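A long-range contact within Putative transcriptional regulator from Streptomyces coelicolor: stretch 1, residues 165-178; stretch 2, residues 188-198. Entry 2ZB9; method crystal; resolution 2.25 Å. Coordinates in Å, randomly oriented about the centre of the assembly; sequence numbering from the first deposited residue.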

ATOM      1  N   VAL A 165      -4.659 -12.650   4.838  1.00 30.04           N
ATOM      2  CA  VAL A 165      -4.072 -12.511   3.510  1.00 27.15           C
ATOM      3  C   VAL A 165      -5.093 -11.827   2.603  1.00 27.37           C
ATOM      4  O   VAL A 165      -4.746 -10.955   1.813  1.00 29.31           O
ATOM      5  N   LEU A 166      -6.356 -12.229   2.719  1.00 28.00           N
ATOM      6  CA  LEU A 166      -7.415 -11.646   1.894  1.00 28.64           C
ATOM      7  C   LEU A 166      -7.473 -10.137   2.087  1.00 28.07           C
ATOM      8  O   LEU A 166      -7.645  -9.384   1.133  1.00 26.64           O
ATOM      9  N   VAL A 167      -7.335  -9.699   3.333  1.00 27.00           N
ATOM     10  CA  VAL A 167      -7.358  -8.276   3.628  1.00 25.77           C
ATOM     11  C   VAL A 167      -6.392  -7.513   2.718  1.00 25.31           C
ATOM     12  O   VAL A 167      -6.732  -6.462   2.178  1.00 25.42           O
ATOM     13  N   ASP A 168      -5.186  -8.043   2.545  1.00 25.18           N
ATOM     14  CA  ASP A 168      -4.193  -7.389   1.699  1.00 24.97           C
ATOM     15  C   ASP A 168      -4.506  -7.501   0.217  1.00 25.09           C
ATOM     16  O   ASP A 168      -4.048  -6.684  -0.578  1.00 26.39           O
ATOM     17  N   GLN A 169      -5.278  -8.514  -0.161  1.00 24.42           N
ATOM     18  CA  GLN A 169      -5.621  -8.688  -1.565  1.00 27.25           C
ATOM     19  C   GLN A 169      -6.867  -7.921  -1.977  1.00 27.03           C
ATOM     20  O   GLN A 169      -7.249  -7.922  -3.149  1.00 26.94           O
ATOM     21  N   LEU A 170      -7.499  -7.266  -1.009  1.00 25.35           N
ATOM     22  CA  LEU A 170      -8.671  -6.443  -1.281  1.00 26.59           C
ATOM     23  C   LEU A 170      -8.297  -4.991  -0.996  1.00 24.30           C
ATOM     24  O   LEU A 170      -7.908  -4.256  -1.893  1.00 24.49           O
ATOM     25  N   TRP A 171      -8.402  -4.593   0.267  1.00 23.75           N
ATOM     26  CA  TRP A 171      -8.072  -3.231   0.674  1.00 24.92           C
ATOM     27  C   TRP A 171      -6.611  -2.878   0.372  1.00 24.68           C
ATOM     28  O   TRP A 171      -6.317  -1.783  -0.105  1.00 26.17           O
ATOM     29  N   GLY A 172      -5.701  -3.808   0.641  1.00 24.84           N
ATOM     30  CA  GLY A 172      -4.296  -3.548   0.371  1.00 25.43           C
ATOM     31  C   GLY A 172      -4.056  -3.209  -1.092  1.00 25.62           C
ATOM     32  O   GLY A 172      -3.248  -2.333  -1.406  1.00 24.92           O
ATOM     33  N   ALA A 173      -4.753  -3.915  -1.982  1.00 26.08           N
ATOM     34  CA  ALA A 173      -4.647  -3.695  -3.428  1.00 27.67           C
ATOM     35  C   ALA A 173      -5.107  -2.286  -3.782  1.00 28.00           C
ATOM     36  O   ALA A 173      -4.537  -1.642  -4.660  1.00 30.58           O
ATOM     37  N   VAL A 174      -6.159  -1.820  -3.111  1.00 29.15           N
ATOM     38  CA  VAL A 174      -6.688  -0.476  -3.344  1.00 28.37           C
ATOM     39  C   VAL A 174      -5.679   0.559  -2.841  1.00 29.60           C
ATOM     40  O   VAL A 174      -5.352   1.516  -3.547  1.00 28.67           O
ATOM     41  N   TYR A 175      -5.197   0.369  -1.613  1.00 27.54           N
ATOM     42  CA  TYR A 175      -4.216   1.283  -1.044  1.00 30.11           C
ATOM     43  C   TYR A 175      -3.020   1.387  -1.982  1.00 30.90           C
ATOM     44  O   TYR A 175      -2.499   2.476  -2.228  1.00 31.64           O
ATOM     45  N   HIS A 176      -2.587   0.250  -2.514  1.00 29.28           N
ATOM     46  CA  HIS A 176      -1.433   0.248  -3.401  1.00 28.81           C
ATOM     47  C   HIS A 176      -1.658   1.055  -4.668  1.00 29.22           C
ATOM     48  O   HIS A 176      -0.802   1.849  -5.069  1.00 29.68           O
ATOM     49  N   ARG A 177      -2.804   0.866  -5.304  1.00 28.22           N
ATOM     50  CA  ARG A 177      -3.072   1.615  -6.520  1.00 31.18           C
ATOM     51  C   ARG A 177      -3.248   3.093  -6.161  1.00 31.31           C
ATOM     52  O   ARG A 177      -2.963   3.971  -6.974  1.00 31.16           O
ATOM     53  N   LEU A 178      -3.691   3.364  -4.932  1.00 31.10           N
ATOM     54  CA  LEU A 178      -3.865   4.746  -4.482  1.00 33.26           C
ATOM     55  C   LEU A 178      -2.530   5.410  -4.158  1.00 33.16           C
ATOM     56  O   LEU A 178      -2.316   6.565  -4.518  1.00 35.38           O
ATOM     57  N   ALA A 188     -14.875  -0.785 -11.624  1.00 36.88           N
ATOM     58  CA  ALA A 188     -14.474  -1.971 -12.368  1.00 35.51           C
ATOM     59  C   ALA A 188     -13.329  -2.643 -11.614  1.00 34.10           C
ATOM     60  O   ALA A 188     -13.264  -3.873 -11.505  1.00 34.94           O
ATOM     61  N   PHE A 189     -12.427  -1.818 -11.098  1.00 30.34           N
ATOM     62  CA  PHE A 189     -11.290  -2.301 -10.338  1.00 31.78           C
ATOM     63  C   PHE A 189     -11.808  -3.007  -9.085  1.00 30.59           C
ATOM     64  O   PHE A 189     -11.455  -4.154  -8.807  1.00 31.42           O
ATOM     65  N   VAL A 190     -12.658  -2.311  -8.342  1.00 30.97           N
ATOM     66  CA  VAL A 190     -13.247  -2.849  -7.128  1.00 32.08           C
ATOM     67  C   VAL A 190     -13.940  -4.186  -7.374  1.00 31.90           C
ATOM     68  O   VAL A 190     -13.671  -5.166  -6.685  1.00 30.77           O
ATOM     69  N   THR A 191     -14.833  -4.219  -8.359  1.00 31.21           N
ATOM     70  CA  THR A 191     -15.568  -5.437  -8.671  1.00 29.91           C
ATOM     71  C   THR A 191     -14.646  -6.588  -9.048  1.00 27.80           C
ATOM     72  O   THR A 191     -14.878  -7.723  -8.638  1.00 30.11           O
ATOM     73  N   ALA A 192     -13.599  -6.294  -9.814  1.00 25.41           N
ATOM     74  CA  ALA A 192     -12.645  -7.321 -10.231  1.00 27.23           C
ATOM     75  C   ALA A 192     -11.864  -7.899  -9.047  1.00 26.45           C
ATOM     76  O   ALA A 192     -11.537  -9.086  -9.028  1.00 27.12           O
ATOM     77  N   LEU A 193     -11.562  -7.059  -8.063  1.00 26.33           N
ATOM     78  CA  LEU A 193     -10.824  -7.516  -6.888  1.00 27.61           C
ATOM     79  C   LEU A 193     -11.579  -8.639  -6.193  1.00 26.50           C
ATOM     80  O   LEU A 193     -10.991  -9.643  -5.806  1.00 26.42           O
ATOM     81  N   VAL A 194     -12.886  -8.464  -6.036  1.00 28.22           N
ATOM     82  CA  VAL A 194     -13.719  -9.462  -5.367  1.00 28.09           C
ATOM     83  C   VAL A 194     -13.976 -10.712  -6.213  1.00 29.16           C
ATOM     84  O   VAL A 194     -13.864 -11.831  -5.718  1.00 29.36           O
ATOM     85  N   THR A 195     -14.310 -10.535  -7.488  1.00 28.98           N
ATOM     86  CA  THR A 195     -14.582 -11.695  -8.331  1.00 31.77           C
ATOM     87  C   THR A 195     -13.337 -12.561  -8.530  1.00 29.65           C
ATOM     88  O   THR A 195     -13.428 -13.784  -8.513  1.00 28.98           O
ATOM     89  N   ASN A 196     -12.179 -11.932  -8.719  1.00 28.95           N
ATOM     90  CA  ASN A 196     -10.937 -12.684  -8.905  1.00 28.11           C
ATOM     91  C   ASN A 196     -10.679 -13.598  -7.722  1.00 28.07           C
ATOM     92  O   ASN A 196     -10.373 -14.777  -7.877  1.00 29.41           O
ATOM     93  N   LEU A 197     -10.816 -13.029  -6.534  1.00 29.83           N
ATOM     94  CA  LEU A 197     -10.578 -13.743  -5.294  1.00 31.23           C
ATOM     95  C   LEU A 197     -11.602 -14.832  -5.007  1.00 32.55           C
ATOM     96  O   LEU A 197     -11.242 -15.977  -4.733  1.00 34.37           O
ATOM     97  N   LEU A 198     -12.875 -14.471  -5.060  1.00 31.92           N
ATOM     98  CA  LEU A 198     -13.945 -15.415  -4.792  1.00 34.73           C
ATOM     99  C   LEU A 198     -14.051 -16.513  -5.844  1.00 35.73           C
ATOM    100  O   LEU A 198     -14.180 -17.687  -5.504  1.00 38.06           O
TER

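Antiparallel helices commonly pack through apolar side chains, and this pair, with axes 9.7 Å apart at closest approach and running at 163°, is a compact example in which a guanidinium stacked on Phe189 adds to that packing, without a single hydrogen bond between the two stretches. From the second helix, Phe189, Leu193 and Leu197 point toward the first, spaced four residues apart so that successive turns present them on one face.

At the centre Leu193 (m, t) meets Ala173, whose CB lies 3.7 Å from Leu193 CD2, and Val174 (t), whose CG2 lies 3.6 Å from Leu193 CD1. Ala173, directed toward the partner, brings its CB against this leucine. Leu170 (chi1 m, chi2 at -34°) starts sideways, but its end comes nearer and packs against Leu193 and Leu197, with Leu170 CD1 4.0 Å from Leu193 CB. Leu197, with chi1 at -132°, also takes Gln169 CB at 3.8 Å from its CD2; the Gln169 amide is satisfied elsewhere in the structure.

At the other end Phe189 (t) accepts Arg177 (t, t, m) over one face. The guanidinium lies flat on the ring, centres 3.9 Å apart and planes at 16°, combining stacking with an off-centre cation-pi interaction, while Arg177 makes its hydrogen bonds elsewhere. Val174 CA approaches the ring edge, 3.9 Å from Phe189 CE2.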

ATOM      1  CB  VAL A 165      -3.697 -13.891   2.892  1.00 26.03           C
ATOM      2  CG1 VAL A 165      -3.129 -13.693   1.468  1.00 24.14           C
ATOM      3  CG2 VAL A 165      -2.678 -14.608   3.777  1.00 22.71           C
ATOM      4  CB  LEU A 166      -8.774 -12.251   2.249  1.00 27.62           C
ATOM      5  CG  LEU A 166      -8.931 -13.764   2.088  1.00 31.81           C
ATOM      6  CD1 LEU A 166     -10.352 -14.163   2.477  1.00 32.21           C
ATOM      7  CD2 LEU A 166      -8.645 -14.172   0.638  1.00 32.25           C
ATOM      8  CB  VAL A 167      -6.979  -8.009   5.102  1.00 25.07           C
ATOM      9  CG1 VAL A 167      -6.875  -6.510   5.344  1.00 26.03           C
ATOM     10  CG2 VAL A 167      -8.021  -8.630   6.033  1.00 22.62           C
ATOM     11  CB  ASP A 168      -2.810  -7.976   1.973  1.00 28.11           C
ATOM     12  CG  ASP A 168      -2.324  -7.664   3.371  1.00 33.45           C
ATOM     13  OD1 ASP A 168      -2.053  -6.470   3.650  1.00 30.97           O
ATOM     14  OD2 ASP A 168      -2.230  -8.606   4.186  1.00 33.58           O
ATOM     15  CB  GLN A 169      -5.752 -10.176  -1.895  1.00 27.11           C
ATOM     16  CG  GLN A 169      -4.403 -10.887  -1.841  1.00 24.34           C
ATOM     17  CD  GLN A 169      -4.483 -12.335  -2.265  1.00 24.33           C
ATOM     18  OE1 GLN A 169      -5.046 -13.166  -1.563  1.00 23.96           O
ATOM     19  NE2 GLN A 169      -3.922 -12.642  -3.424  1.00 22.74           N
ATOM     20  CB  LEU A 170      -9.860  -6.834  -0.396  1.00 29.84           C
ATOM     21  CG  LEU A 170     -10.766  -8.013  -0.755  1.00 34.77           C
ATOM     22  CD1 LEU A 170     -10.910  -8.121  -2.268  1.00 34.60           C
ATOM     23  CD2 LEU A 170     -10.205  -9.280  -0.183  1.00 35.90           C
ATOM     24  CB  TRP A 171      -8.384  -3.064   2.169  1.00 24.09           C
ATOM     25  CG  TRP A 171      -9.843  -3.281   2.439  1.00 26.40           C
ATOM     26  CD1 TRP A 171     -10.849  -2.372   2.265  1.00 23.56           C
ATOM     27  CD2 TRP A 171     -10.480  -4.530   2.756  1.00 24.72           C
ATOM     28  NE1 TRP A 171     -12.068  -2.978   2.438  1.00 22.90           N
ATOM     29  CE2 TRP A 171     -11.876  -4.298   2.735  1.00 25.15           C
ATOM     30  CE3 TRP A 171     -10.008  -5.817   3.044  1.00 25.03           C
ATOM     31  CZ2 TRP A 171     -12.809  -5.316   2.992  1.00 22.54           C
ATOM     32  CZ3 TRP A 171     -10.936  -6.829   3.301  1.00 25.82           C
ATOM     33  CH2 TRP A 171     -12.323  -6.568   3.270  1.00 24.66           C
ATOM     34  CB  ALA A 173      -5.501  -4.720  -4.184  1.00 24.20           C
ATOM     35  CB  VAL A 174      -8.025  -0.250  -2.592  1.00 29.07           C
ATOM     36  CG1 VAL A 174      -8.542   1.170  -2.856  1.00 27.94           C
ATOM     37  CG2 VAL A 174      -9.053  -1.285  -3.027  1.00 25.24           C
ATOM     38  CB  TYR A 175      -3.726   0.778   0.317  1.00 31.92           C
ATOM     39  CG  TYR A 175      -4.616   1.118   1.497  1.00 32.15           C
ATOM     40  CD1 TYR A 175      -4.808   2.439   1.891  1.00 34.40           C
ATOM     41  CD2 TYR A 175      -5.251   0.114   2.228  1.00 35.84           C
ATOM     42  CE1 TYR A 175      -5.613   2.756   2.989  1.00 35.11           C
ATOM     43  CE2 TYR A 175      -6.060   0.417   3.327  1.00 33.27           C
ATOM     44  CZ  TYR A 175      -6.236   1.743   3.699  1.00 35.10           C
ATOM     45  OH  TYR A 175      -7.044   2.056   4.772  1.00 34.91           O
ATOM     46  CB  HIS A 176      -1.041  -1.183  -3.762  1.00 28.41           C
ATOM     47  CG  HIS A 176       0.109  -1.270  -4.713  1.00 30.60           C
ATOM     48  ND1 HIS A 176      -0.045  -1.604  -6.040  1.00 31.13           N
ATOM     49  CD2 HIS A 176       1.434  -1.051  -4.528  1.00 32.21           C
ATOM     50  CE1 HIS A 176       1.136  -1.589  -6.633  1.00 32.21           C
ATOM     51  NE2 HIS A 176       2.049  -1.258  -5.738  1.00 31.95           N
ATOM     52  CB  ARG A 177      -4.307   1.057  -7.240  1.00 28.99           C
ATOM     53  CG  ARG A 177      -4.427   1.527  -8.677  1.00 35.18           C
ATOM     54  CD  ARG A 177      -5.532   0.807  -9.463  1.00 32.69           C
ATOM     55  NE  ARG A 177      -5.127  -0.498  -9.992  1.00 31.07           N
ATOM     56  CZ  ARG A 177      -5.760  -1.123 -10.985  1.00 30.07           C
ATOM     57  NH1 ARG A 177      -6.817  -0.557 -11.551  1.00 27.88           N
ATOM     58  NH2 ARG A 177      -5.346  -2.308 -11.415  1.00 27.15           N
ATOM     59  CB  LEU A 178      -4.755   4.822  -3.239  1.00 33.61           C
ATOM     60  CG  LEU A 178      -6.265   4.686  -3.415  1.00 36.85           C
ATOM     61  CD1 LEU A 178      -6.922   4.552  -2.043  1.00 37.13           C
ATOM     62  CD2 LEU A 178      -6.807   5.895  -4.161  1.00 38.79           C
ATOM     63  CB  ALA A 188     -14.028  -1.582 -13.774  1.00 34.21           C
ATOM     64  CB  PHE A 189     -10.390  -1.120  -9.965  1.00 29.78           C
ATOM     65  CG  PHE A 189      -9.312  -1.460  -8.982  1.00 29.83           C
ATOM     66  CD1 PHE A 189      -8.406  -2.478  -9.243  1.00 28.99           C
ATOM     67  CD2 PHE A 189      -9.186  -0.736  -7.800  1.00 30.72           C
ATOM     68  CE1 PHE A 189      -7.387  -2.774  -8.339  1.00 29.54           C
ATOM     69  CE2 PHE A 189      -8.171  -1.022  -6.888  1.00 28.82           C
ATOM     70  CZ  PHE A 189      -7.269  -2.044  -7.162  1.00 29.62           C
ATOM     71  CB  VAL A 190     -14.273  -1.864  -6.546  1.00 34.16           C
ATOM     72  CG1 VAL A 190     -15.072  -2.529  -5.437  1.00 34.43           C
ATOM     73  CG2 VAL A 190     -13.555  -0.630  -6.022  1.00 36.36           C
ATOM     74  CB  THR A 191     -16.585  -5.204  -9.811  1.00 30.14           C
ATOM     75  OG1 THR A 191     -17.471  -4.142  -9.440  1.00 34.72           O
ATOM     76  CG2 THR A 191     -17.408  -6.455 -10.056  1.00 28.53           C
ATOM     77  CB  ALA A 192     -11.674  -6.750 -11.274  1.00 26.50           C
ATOM     78  CB  LEU A 193     -10.621  -6.374  -5.891  1.00 27.33           C
ATOM     79  CG  LEU A 193      -9.696  -5.212  -6.259  1.00 30.40           C
ATOM     80  CD1 LEU A 193      -9.718  -4.197  -5.107  1.00 30.15           C
ATOM     81  CD2 LEU A 193      -8.274  -5.717  -6.497  1.00 30.33           C
ATOM     82  CB  VAL A 194     -15.071  -8.849  -4.952  1.00 29.16           C
ATOM     83  CG1 VAL A 194     -15.933  -9.889  -4.252  1.00 28.04           C
ATOM     84  CG2 VAL A 194     -14.832  -7.653  -4.043  1.00 26.90           C
ATOM     85  CB  THR A 195     -15.156 -11.290  -9.715  1.00 32.72           C
ATOM     86  OG1 THR A 195     -14.144 -10.641 -10.489  1.00 39.26           O
ATOM     87  CG2 THR A 195     -16.334 -10.345  -9.542  1.00 33.23           C
ATOM     88  CB  ASN A 196      -9.738 -11.746  -9.044  1.00 26.79           C
ATOM     89  CG  ASN A 196      -9.707 -11.025 -10.368  1.00 30.43           C
ATOM     90  OD1 ASN A 196     -10.344 -11.446 -11.331  1.00 30.95           O
ATOM     91  ND2 ASN A 196      -8.940  -9.942 -10.433  1.00 27.96           N
ATOM     92  CB  LEU A 197     -10.556 -12.731  -4.156  1.00 31.62           C
ATOM     93  CG  LEU A 197      -9.408 -12.797  -3.159  1.00 34.61           C
ATOM     94  CD1 LEU A 197      -8.109 -13.219  -3.832  1.00 32.21           C
ATOM     95  CD2 LEU A 197      -9.281 -11.424  -2.520  1.00 32.75           C
ATOM     96  CB  LEU A 198     -15.284 -14.668  -4.680  1.00 33.92           C
ATOM     97  CG  LEU A 198     -15.796 -14.212  -3.298  1.00 34.60           C
ATOM     98  CD1 LEU A 198     -14.663 -13.730  -2.426  1.00 33.26           C
ATOM     99  CD2 LEU A 198     -16.835 -13.120  -3.487  1.00 31.41           C
TER